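Local coordinates for protein aminotransferase (Streptomyces pactum, PDB 4ZM4) that belongs to the class-III aminotransferases, a family of pyridoxal-5'-phosphate-dependent enzymes with the fold type I architecture, at residues N121-A126 and P286-F290; E115-F119 and M297-N303. The protein carries 1 engineered substitution. The contacts are given in a common frame with arbitrary orientation. Residue numbers count along the deposited sequence, not the author numbering.

After its N-terminal helices and most of a small sheet, the chain reaches residues 115-119 on strand 116-120, then turns through 121-126 into helix 123-138. The five other strands of the same mixed sheet come next, before the chain returns: 286-290 enters strand 288-292 and closes interaction 1, and 297-303 forms the short helix 298-301 and closes interaction 2. Interaction 1 is therefore nested inside the loop of interaction 2. Strands 116-120 and 288-292 lie antiparallel as neighbours, and a probable hydrogen bond from Arg118 N to Phe290 O (2.9 Å) joins the two contacts directly. Interaction 1 lies at the ligand, interaction 2 farther out along the strands, and both touch the second subunit.

Interaction 1 (N121-A126 and P286-F290); sequences NSGTEA and PVAAF. With P3B ((3E,4R,5R)-4,5-dihydroxy-3-{[(Z)-{3-hydroxy-2-methyl-5-[(phosphonooxy)methyl]pyridin-4(1H)-ylidene}methyl]imino}cyclohex-1-ene-1-carboxylic acid), chain H.
The phosphate-binding N terminus of helix 123-138 sits here against the start of strand 288-292. Gly123 N donates to P3B OAC (3.1 Å), while Thr124 N (3.1 Å) and Thr124 OG1 (2.5 Å) both donate to P3B OAH; a CB on Gly123 would clash with the ligand. Ser122, extended (-156/158) and in the p rotamer, is the N-cap: its OG accepts from Glu125 N (3.1 Å) and also bonds Glu125 of the second subunit. Ala126 N to Ser122 O (3.0 Å) starts the helix. Glu125 OE1 bends back to accept from Asn121 N (2.9 Å) and Asn121 ND2 (3.0 Å).

Residues 287-290 run extended past the helix start, with CA atoms of Asn121 and Val287 4.4 Å apart and those of Ser122 and Ala288 5.1 Å apart. Ala288 CB, pointing toward the helix, packs against its first turn, 3.3 Å from Ser122 O and 4.0 Å from Ala126 CB. Phe290, chi1 67°, brings CD1 to 3.6 Å from Ala126 O. One water donates to Asn121 OD1 (2.9 Å) and Pro286 O (2.6 Å). Gly309 and Val310 of the second subunit also bind P3B, giving the two-subunit cofactor site typical of fold type I PLP enzymes.

Interaction 2 (E115-F119 and M297-N303); sequences EQVRF and MRMLASN
Arg118 NH2 makes both hydrogen bonds between these segments, to Leu300 O (2.8 Å) and to Asn303 OD1 (3.0 Å). Arg118, m at chi1 and extended from chi2 on (-150°, -170°), carries the guanidinium from strand 116-120 to the C-terminal end of helix 298-301. Asn303 OD1 lies near the guanidinium plane, and Leu300 CD2 covers one face, 3.6 Å from Arg118 CZ. The second subunit takes up the rest of the group: Arg118 NE bonds Ala26 O and NH1 bonds Ser30 O and Ser32 OG, all of that neighbour, whose Ser32 O also accepts from Asn303 ND2.

Farther back the contact turns to packing. CA atoms of Gln116 and Met297 are 7.0 Å apart, those of Arg118 and Leu300 8.5 Å. Met297, m at all three chi angles, lays CE along the strand backbone, 3.8 Å from Gln116 O. Glu115 and Gln116 both face Gly292, a classic beta bulge. Asn303 (56/31) is the C-prime residue of the Schellman motif that ends the helix: Glu304 N bonds Met299 O, and Asn303 N makes a weak 3.2 Å bond to Leu300 O. A Schellman-closed helix C terminus thus receives an arginine at the dimer interface.

Interaction 1 (N121-A126 and P286-F290)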
ATOM      1  N   ASN B 121      -0.258  -2.161  -3.852  1.00 19.02           N
ATOM      2  CA  ASN B 121       0.959  -1.942  -3.065  1.00 18.96           C
ATOM      3  C   ASN B 121       1.065  -2.865  -1.866  1.00 18.65           C
ATOM      4  O   ASN B 121       2.146  -3.020  -1.314  1.00 18.17           O
ATOM      5  CB  ASN B 121       1.007  -0.495  -2.584  1.00 18.87           C
ATOM      6  CG  ASN B 121       0.893   0.473  -3.718  1.00 19.66           C
ATOM      7  OD1 ASN B 121       1.785   0.551  -4.573  1.00 19.85           O
ATOM      8  ND2 ASN B 121      -0.216   1.228  -3.761  1.00 19.64           N
ATOM      9  N   SER B 122      -0.042  -3.470  -1.444  1.00 17.65           N
ATOM     10  CA  SER B 122      -0.075  -4.211  -0.176  1.00 17.07           C
ATOM     11  C   SER B 122      -1.174  -5.267  -0.146  1.00 15.81           C
ATOM     12  O   SER B 122      -2.127  -5.176  -0.910  1.00 15.96           O
ATOM     13  CB  SER B 122      -0.329  -3.241   0.950  1.00 17.58           C
ATOM     14  OG  SER B 122      -1.626  -2.699   0.824  1.00 18.82           O
ATOM     15  N   GLY B 123      -1.027  -6.268   0.713  1.00 14.96           N
ATOM     16  CA  GLY B 123      -2.056  -7.255   0.888  1.00 15.00           C
ATOM     17  C   GLY B 123      -3.381  -6.655   1.330  1.00 14.41           C
ATOM     18  O   GLY B 123      -4.457  -7.101   0.931  1.00 16.56           O
ATOM     19  N   THR B 124      -3.300  -5.637   2.164  1.00 14.52           N
ATOM     20  CA  THR B 124      -4.465  -4.960   2.639  1.00 15.44           C
ATOM     21  C   THR B 124      -5.252  -4.383   1.453  1.00 16.88           C
ATOM     22  O   THR B 124      -6.489  -4.532   1.377  1.00 18.34           O
ATOM     23  CB  THR B 124      -4.064  -3.872   3.677  1.00 15.18           C
ATOM     24  OG1 THR B 124      -3.657  -4.509   4.899  1.00 13.61           O
ATOM     25  CG2 THR B 124      -5.210  -2.912   3.973  1.00 14.91           C
ATOM     26  N   GLU B 125      -4.557  -3.678   0.571  1.00 17.23           N
ATOM     27  CA  GLU B 125      -5.195  -3.075  -0.624  1.00 18.23           C
ATOM     28  C   GLU B 125      -5.753  -4.153  -1.558  1.00 16.87           C
ATOM     29  O   GLU B 125      -6.870  -4.040  -2.046  1.00 16.82           O
ATOM     30  CB  GLU B 125      -4.205  -2.185  -1.407  1.00 17.75           C
ATOM     31  CG  GLU B 125      -3.879  -0.853  -0.785  1.00 17.95           C
ATOM     32  CD  GLU B 125      -2.917  -0.016  -1.628  1.00 18.43           C
ATOM     33  OE1 GLU B 125      -2.302  -0.548  -2.593  1.00 18.10           O
ATOM     34  OE2 GLU B 125      -2.783   1.184  -1.324  1.00 19.22           O
ATOM     35  N   ALA B 126      -4.953  -5.191  -1.793  1.00 16.42           N
ATOM     36  CA  ALA B 126      -5.357  -6.270  -2.682  1.00 16.59           C
ATOM     37  C   ALA B 126      -6.599  -6.989  -2.173  1.00 17.11           C
ATOM     38  O   ALA B 126      -7.515  -7.269  -2.956  1.00 18.96           O
ATOM     39  CB  ALA B 126      -4.240  -7.243  -2.877  1.00 16.37           C
ATOM     40  N   PRO B 286       7.480  -3.438  -1.860  1.00 17.33           N
ATOM     41  CA  PRO B 286       6.038  -3.345  -1.586  1.00 18.57           C
ATOM     42  C   PRO B 286       5.162  -3.536  -2.830  1.00 18.86           C
ATOM     43  O   PRO B 286       5.089  -2.646  -3.695  1.00 21.62           O
ATOM     44  CB  PRO B 286       5.877  -1.956  -0.982  1.00 17.56           C
ATOM     45  CG  PRO B 286       7.246  -1.402  -0.877  1.00 18.32           C
ATOM     46  CD  PRO B 286       8.127  -2.142  -1.805  1.00 17.22           C
ATOM     47  N   VAL B 287       4.574  -4.724  -2.942  1.00 18.97           N
ATOM     48  CA  VAL B 287       3.764  -5.113  -4.093  1.00 17.90           C
ATOM     49  C   VAL B 287       2.865  -6.273  -3.723  1.00 16.87           C
ATOM     50  O   VAL B 287       3.202  -7.082  -2.887  1.00 16.14           O
ATOM     51  CB  VAL B 287       4.632  -5.487  -5.318  1.00 19.07           C
ATOM     52  CG1 VAL B 287       5.495  -6.701  -5.038  1.00 21.17           C
ATOM     53  CG2 VAL B 287       3.775  -5.729  -6.561  1.00 19.16           C
ATOM     54  N   ALA B 288       1.677  -6.285  -4.317  1.00 17.43           N
ATOM     55  CA  ALA B 288       0.686  -7.317  -4.101  1.00 18.24           C
ATOM     56  C   ALA B 288      -0.154  -7.427  -5.372  1.00 18.73           C
ATOM     57  O   ALA B 288      -0.019  -6.614  -6.281  1.00 19.32           O
ATOM     58  CB  ALA B 288      -0.219  -6.955  -2.937  1.00 19.20           C
ATOM     59  N   ALA B 289      -0.983  -8.453  -5.439  1.00 18.78           N
ATOM     60  CA  ALA B 289      -1.877  -8.645  -6.571  1.00 18.80           C
ATOM     61  C   ALA B 289      -3.088  -9.439  -6.128  1.00 18.10           C
ATOM     62  O   ALA B 289      -3.029 -10.209  -5.167  1.00 17.77           O
ATOM     63  CB  ALA B 289      -1.148  -9.394  -7.705  1.00 18.87           C
ATOM     64  N   PHE B 290      -4.151  -9.336  -6.892  1.00 18.76           N
ATOM     65  CA  PHE B 290      -5.222 -10.310  -6.775  1.00 19.73           C
ATOM     66  C   PHE B 290      -5.661 -10.690  -8.162  1.00 20.57           C
ATOM     67  O   PHE B 290      -5.570  -9.883  -9.087  1.00 22.76           O
ATOM     68  CB  PHE B 290      -6.387  -9.800  -5.897  1.00 18.53           C
ATOM     69  CG  PHE B 290      -7.127  -8.662  -6.483  1.00 18.77           C
ATOM     70  CD1 PHE B 290      -6.590  -7.387  -6.450  1.00 18.63           C
ATOM     71  CD2 PHE B 290      -8.371  -8.853  -7.063  1.00 18.61           C
ATOM     72  CE1 PHE B 290      -7.280  -6.328  -6.993  1.00 18.91           C
ATOM     73  CE2 PHE B 290      -9.051  -7.789  -7.613  1.00 19.66           C
ATOM     74  CZ  PHE B 290      -8.513  -6.526  -7.561  1.00 18.67           C
TER
HETATM   75  OAH P3B H 501      -1.235  -5.031   4.384  1.00 14.68           O
HETATM   76  PBA P3B H 501      -0.057  -6.081   4.230  1.00 15.23           P
HETATM   77  OAI P3B H 501       0.672  -5.986   5.536  1.00 14.22           O
HETATM   78  OAC P3B H 501       0.884  -5.782   3.075  1.00 16.44           O
HETATM   79  OAQ P3B H 501      -0.906  -7.517   4.107  1.00 14.93           O
HETATM   80  CAM P3B H 501      -2.102  -7.799   4.903  1.00 14.96           C
HETATM   81  CAV P3B H 501      -2.185  -9.165   5.021  1.00 15.18           C
HETATM   82  CAL P3B H 501      -3.108  -9.814   4.213  1.00 13.73           C
HETATM   83  NAP P3B H 501      -3.180 -11.200   4.278  1.00 13.84           N
HETATM   84  CAU P3B H 501      -2.350 -11.919   5.107  1.00 13.30           C
HETATM   85  CAA P3B H 501      -2.448 -13.283   5.191  1.00 13.01           C
HETATM   86  CAW P3B H 501      -1.496 -11.296   5.903  1.00 13.23           C
HETATM   87  OAE P3B H 501      -0.713 -12.061   6.697  1.00 13.91           O
HETATM   88  CAX P3B H 501      -1.336  -9.909   5.886  1.00 16.63           C
HETATM   89  CAJ P3B H 501      -0.401  -9.265   6.770  1.00 20.22           C
HETATM   90  NAO P3B H 501       0.248  -9.958   7.766  1.00 24.96           N
HETATM   91  CAT P3B H 501       1.050  -9.338   8.689  1.00 33.34           C
HETATM   92  CAK P3B H 501       1.181  -7.932   8.868  1.00 33.36           C
HETATM   93  CAS P3B H 501       1.942  -7.337   9.868  1.00 31.90           C
HETATM   94  CAR P3B H 501       2.089  -5.941   9.968  1.00 30.86           C
HETATM   95  OAD P3B H 501       2.850  -5.411  10.793  1.00 31.04           O
HETATM   96  OAB P3B H 501       1.427  -5.171   9.316  1.00 28.77           O
HETATM   97  CAN P3B H 501       2.799  -8.053  10.608  1.00 34.43           C
HETATM   98  CAY P3B H 501       2.861  -9.578  10.423  1.00 35.22           C
HETATM   99  OAF P3B H 501       2.983 -10.049  11.779  1.00 40.25           O
HETATM  100  CAZ P3B H 501       1.659 -10.237   9.633  1.00 35.14           C
HETATM  101  OAG P3B H 501       1.893 -11.579   9.068  1.00 31.64           O
HETATM  102  O   HOH W   1       3.744  -1.375  -5.507  1.00 15.92           O

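Interaction 2 (E115-F119 and M297-N303)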
ATOM      1  N   GLU B 115      -5.427 -16.415 -14.195  1.00 29.43           N
ATOM      2  CA  GLU B 115      -5.125 -16.079 -15.589  1.00 28.52           C
ATOM      3  C   GLU B 115      -4.918 -14.571 -15.800  1.00 25.12           C
ATOM      4  O   GLU B 115      -4.194 -14.170 -16.689  1.00 26.18           O
ATOM      5  CB  GLU B 115      -6.243 -16.584 -16.496  1.00 28.85           C
ATOM      6  CG  GLU B 115      -6.370 -18.100 -16.477  1.00 30.10           C
ATOM      7  CD  GLU B 115      -7.540 -18.647 -17.310  1.00 29.66           C
ATOM      8  OE1 GLU B 115      -8.583 -17.990 -17.427  1.00 28.95           O
ATOM      9  OE2 GLU B 115      -7.391 -19.748 -17.856  1.00 33.49           O
ATOM     10  N   GLN B 116      -5.587 -13.746 -15.013  1.00 24.25           N
ATOM     11  CA  GLN B 116      -5.439 -12.288 -15.059  1.00 23.56           C
ATOM     12  C   GLN B 116      -5.342 -11.744 -13.638  1.00 22.88           C
ATOM     13  O   GLN B 116      -5.909 -12.313 -12.693  1.00 20.49           O
ATOM     14  CB  GLN B 116      -6.654 -11.646 -15.720  1.00 24.86           C
ATOM     15  CG  GLN B 116      -6.871 -12.039 -17.156  1.00 27.67           C
ATOM     16  CD  GLN B 116      -8.094 -11.342 -17.766  1.00 30.70           C
ATOM     17  OE1 GLN B 116      -9.210 -11.404 -17.223  1.00 31.72           O
ATOM     18  NE2 GLN B 116      -7.900 -10.730 -18.926  1.00 32.05           N
ATOM     19  N   VAL B 117      -4.653 -10.623 -13.489  1.00 23.21           N
ATOM     20  CA  VAL B 117      -4.469 -10.007 -12.180  1.00 23.03           C
ATOM     21  C   VAL B 117      -4.629  -8.506 -12.260  1.00 23.09           C
ATOM     22  O   VAL B 117      -4.650  -7.928 -13.354  1.00 23.50           O
ATOM     23  CB  VAL B 117      -3.059 -10.304 -11.587  1.00 22.13           C
ATOM     24  CG1 VAL B 117      -2.864 -11.768 -11.343  1.00 20.95           C
ATOM     25  CG2 VAL B 117      -1.945  -9.800 -12.512  1.00 24.42           C
ATOM     26  N   ARG B 118      -4.754  -7.886 -11.086  1.00 22.51           N
ATOM     27  CA  ARG B 118      -4.441  -6.478 -10.915  1.00 21.43           C
ATOM     28  C   ARG B 118      -3.491  -6.354  -9.739  1.00 21.21           C
ATOM     29  O   ARG B 118      -3.505  -7.175  -8.831  1.00 21.96           O
ATOM     30  CB  ARG B 118      -5.680  -5.652 -10.710  1.00 22.96           C
ATOM     31  CG  ARG B 118      -6.460  -5.431 -11.997  1.00 24.55           C
ATOM     32  CD  ARG B 118      -7.196  -4.110 -11.978  1.00 24.70           C
ATOM     33  NE  ARG B 118      -8.126  -3.958 -13.081  1.00 25.08           N
ATOM     34  CZ  ARG B 118      -8.829  -2.851 -13.310  1.00 27.45           C
ATOM     35  NH1 ARG B 118      -8.707  -1.785 -12.509  1.00 26.06           N
ATOM     36  NH2 ARG B 118      -9.646  -2.792 -14.357  1.00 29.21           N
ATOM     37  N   PHE B 119      -2.600  -5.378  -9.826  1.00 19.82           N
ATOM     38  CA  PHE B 119      -1.592  -5.156  -8.804  1.00 18.63           C
ATOM     39  C   PHE B 119      -2.012  -4.064  -7.834  1.00 17.24           C
ATOM     40  O   PHE B 119      -2.835  -3.203  -8.157  1.00 14.83           O
ATOM     41  CB  PHE B 119      -0.258  -4.777  -9.429  1.00 18.75           C
ATOM     42  CG  PHE B 119       0.375  -5.909 -10.196  1.00 19.23           C
ATOM     43  CD1 PHE B 119       1.064  -6.912  -9.514  1.00 18.49           C
ATOM     44  CD2 PHE B 119       0.243  -5.986 -11.561  1.00 17.43           C
ATOM     45  CE1 PHE B 119       1.613  -7.960 -10.195  1.00 19.27           C
ATOM     46  CE2 PHE B 119       0.791  -7.037 -12.238  1.00 18.51           C
ATOM     47  CZ  PHE B 119       1.468  -8.032 -11.562  1.00 18.31           C
ATOM     48  N   MET B 297     -12.699 -12.590 -13.149  1.00 23.87           N
ATOM     49  CA  MET B 297     -12.128 -11.250 -13.320  1.00 24.56           C
ATOM     50  C   MET B 297     -12.867 -10.352 -14.317  1.00 25.71           C
ATOM     51  O   MET B 297     -12.362  -9.286 -14.665  1.00 24.35           O
ATOM     52  CB  MET B 297     -10.643 -11.361 -13.727  1.00 23.46           C
ATOM     53  CG  MET B 297      -9.767 -11.990 -12.648  1.00 23.11           C
ATOM     54  SD  MET B 297      -9.720 -10.910 -11.201  1.00 23.24           S
ATOM     55  CE  MET B 297      -8.477  -9.729 -11.743  1.00 22.81           C
ATOM     56  N   ARG B 298     -14.037 -10.787 -14.764  1.00 28.35           N
ATOM     57  CA  ARG B 298     -14.711 -10.172 -15.909  1.00 31.89           C
ATOM     58  C   ARG B 298     -15.092  -8.707 -15.691  1.00 32.94           C
ATOM     59  O   ARG B 298     -15.075  -7.917 -16.635  1.00 33.40           O
ATOM     60  CB  ARG B 298     -15.952 -11.004 -16.338  1.00 35.46           C
ATOM     61  CG  ARG B 298     -17.208 -10.771 -15.490  1.00 38.15           C
ATOM     62  CD  ARG B 298     -18.265 -11.858 -15.654  1.00 39.87           C
ATOM     63  NE  ARG B 298     -18.280 -12.691 -14.446  1.00 44.05           N
ATOM     64  CZ  ARG B 298     -19.343 -13.039 -13.733  1.00 40.96           C
ATOM     65  NH1 ARG B 298     -20.556 -12.666 -14.077  1.00 38.60           N
ATOM     66  NH2 ARG B 298     -19.180 -13.806 -12.665  1.00 41.92           N
ATOM     67  N   MET B 299     -15.459  -8.324 -14.464  1.00 33.06           N
ATOM     68  CA  MET B 299     -15.853  -6.936 -14.228  1.00 29.50           C
ATOM     69  C   MET B 299     -14.657  -5.990 -14.219  1.00 29.55           C
ATOM     70  O   MET B 299     -14.826  -4.770 -14.332  1.00 28.42           O
ATOM     71  CB  MET B 299     -16.682  -6.806 -12.968  1.00 31.80           C
ATOM     72  CG  MET B 299     -17.968  -7.623 -13.030  1.00 34.32           C
ATOM     73  SD  MET B 299     -19.169  -7.123 -11.785  1.00 35.41           S
ATOM     74  CE  MET B 299     -19.851  -5.618 -12.505  1.00 33.72           C
ATOM     75  N   LEU B 300     -13.451  -6.525 -14.060  1.00 28.57           N
ATOM     76  CA  LEU B 300     -12.254  -5.702 -14.132  1.00 27.95           C
ATOM     77  C   LEU B 300     -11.739  -5.644 -15.541  1.00 29.77           C
ATOM     78  O   LEU B 300     -11.062  -4.694 -15.908  1.00 31.57           O
ATOM     79  CB  LEU B 300     -11.182  -6.208 -13.163  1.00 26.77           C
ATOM     80  CG  LEU B 300     -11.474  -5.915 -11.708  1.00 27.30           C
ATOM     81  CD1 LEU B 300     -10.431  -6.562 -10.803  1.00 28.11           C
ATOM     82  CD2 LEU B 300     -11.523  -4.423 -11.432  1.00 28.24           C
ATOM     83  N   ALA B 301     -12.013  -6.685 -16.336  1.00 34.54           N
ATOM     84  CA  ALA B 301     -11.607  -6.702 -17.758  1.00 33.23           C
ATOM     85  C   ALA B 301     -12.402  -5.654 -18.494  1.00 31.46           C
ATOM     86  O   ALA B 301     -11.895  -5.035 -19.407  1.00 32.63           O
ATOM     87  CB  ALA B 301     -11.825  -8.079 -18.384  1.00 35.05           C
ATOM     88  N   SER B 302     -13.645  -5.446 -18.069  1.00 31.72           N
ATOM     89  CA  SER B 302     -14.517  -4.438 -18.650  1.00 33.69           C
ATOM     90  C   SER B 302     -14.337  -3.057 -18.007  1.00 33.96           C
ATOM     91  O   SER B 302     -14.965  -2.094 -18.428  1.00 39.25           O
ATOM     92  CB  SER B 302     -15.969  -4.884 -18.490  1.00 36.68           C
ATOM     93  OG  SER B 302     -16.353  -4.889 -17.125  1.00 40.96           O
ATOM     94  N   ASN B 303     -13.491  -2.968 -16.978  1.00 36.56           N
ATOM     95  CA  ASN B 303     -13.270  -1.734 -16.197  1.00 35.04           C
ATOM     96  C   ASN B 303     -14.559  -1.136 -15.598  1.00 35.04           C
ATOM     97  O   ASN B 303     -14.676   0.079 -15.397  1.00 36.05           O
ATOM     98  CB  ASN B 303     -12.519  -0.692 -17.032  1.00 36.56           C
ATOM     99  CG  ASN B 303     -11.620   0.180 -16.185  1.00 35.20           C
ATOM    100  OD1 ASN B 303     -10.974  -0.292 -15.243  1.00 42.58           O
ATOM    101  ND2 ASN B 303     -11.575   1.457 -16.499  1.00 36.82           N
TER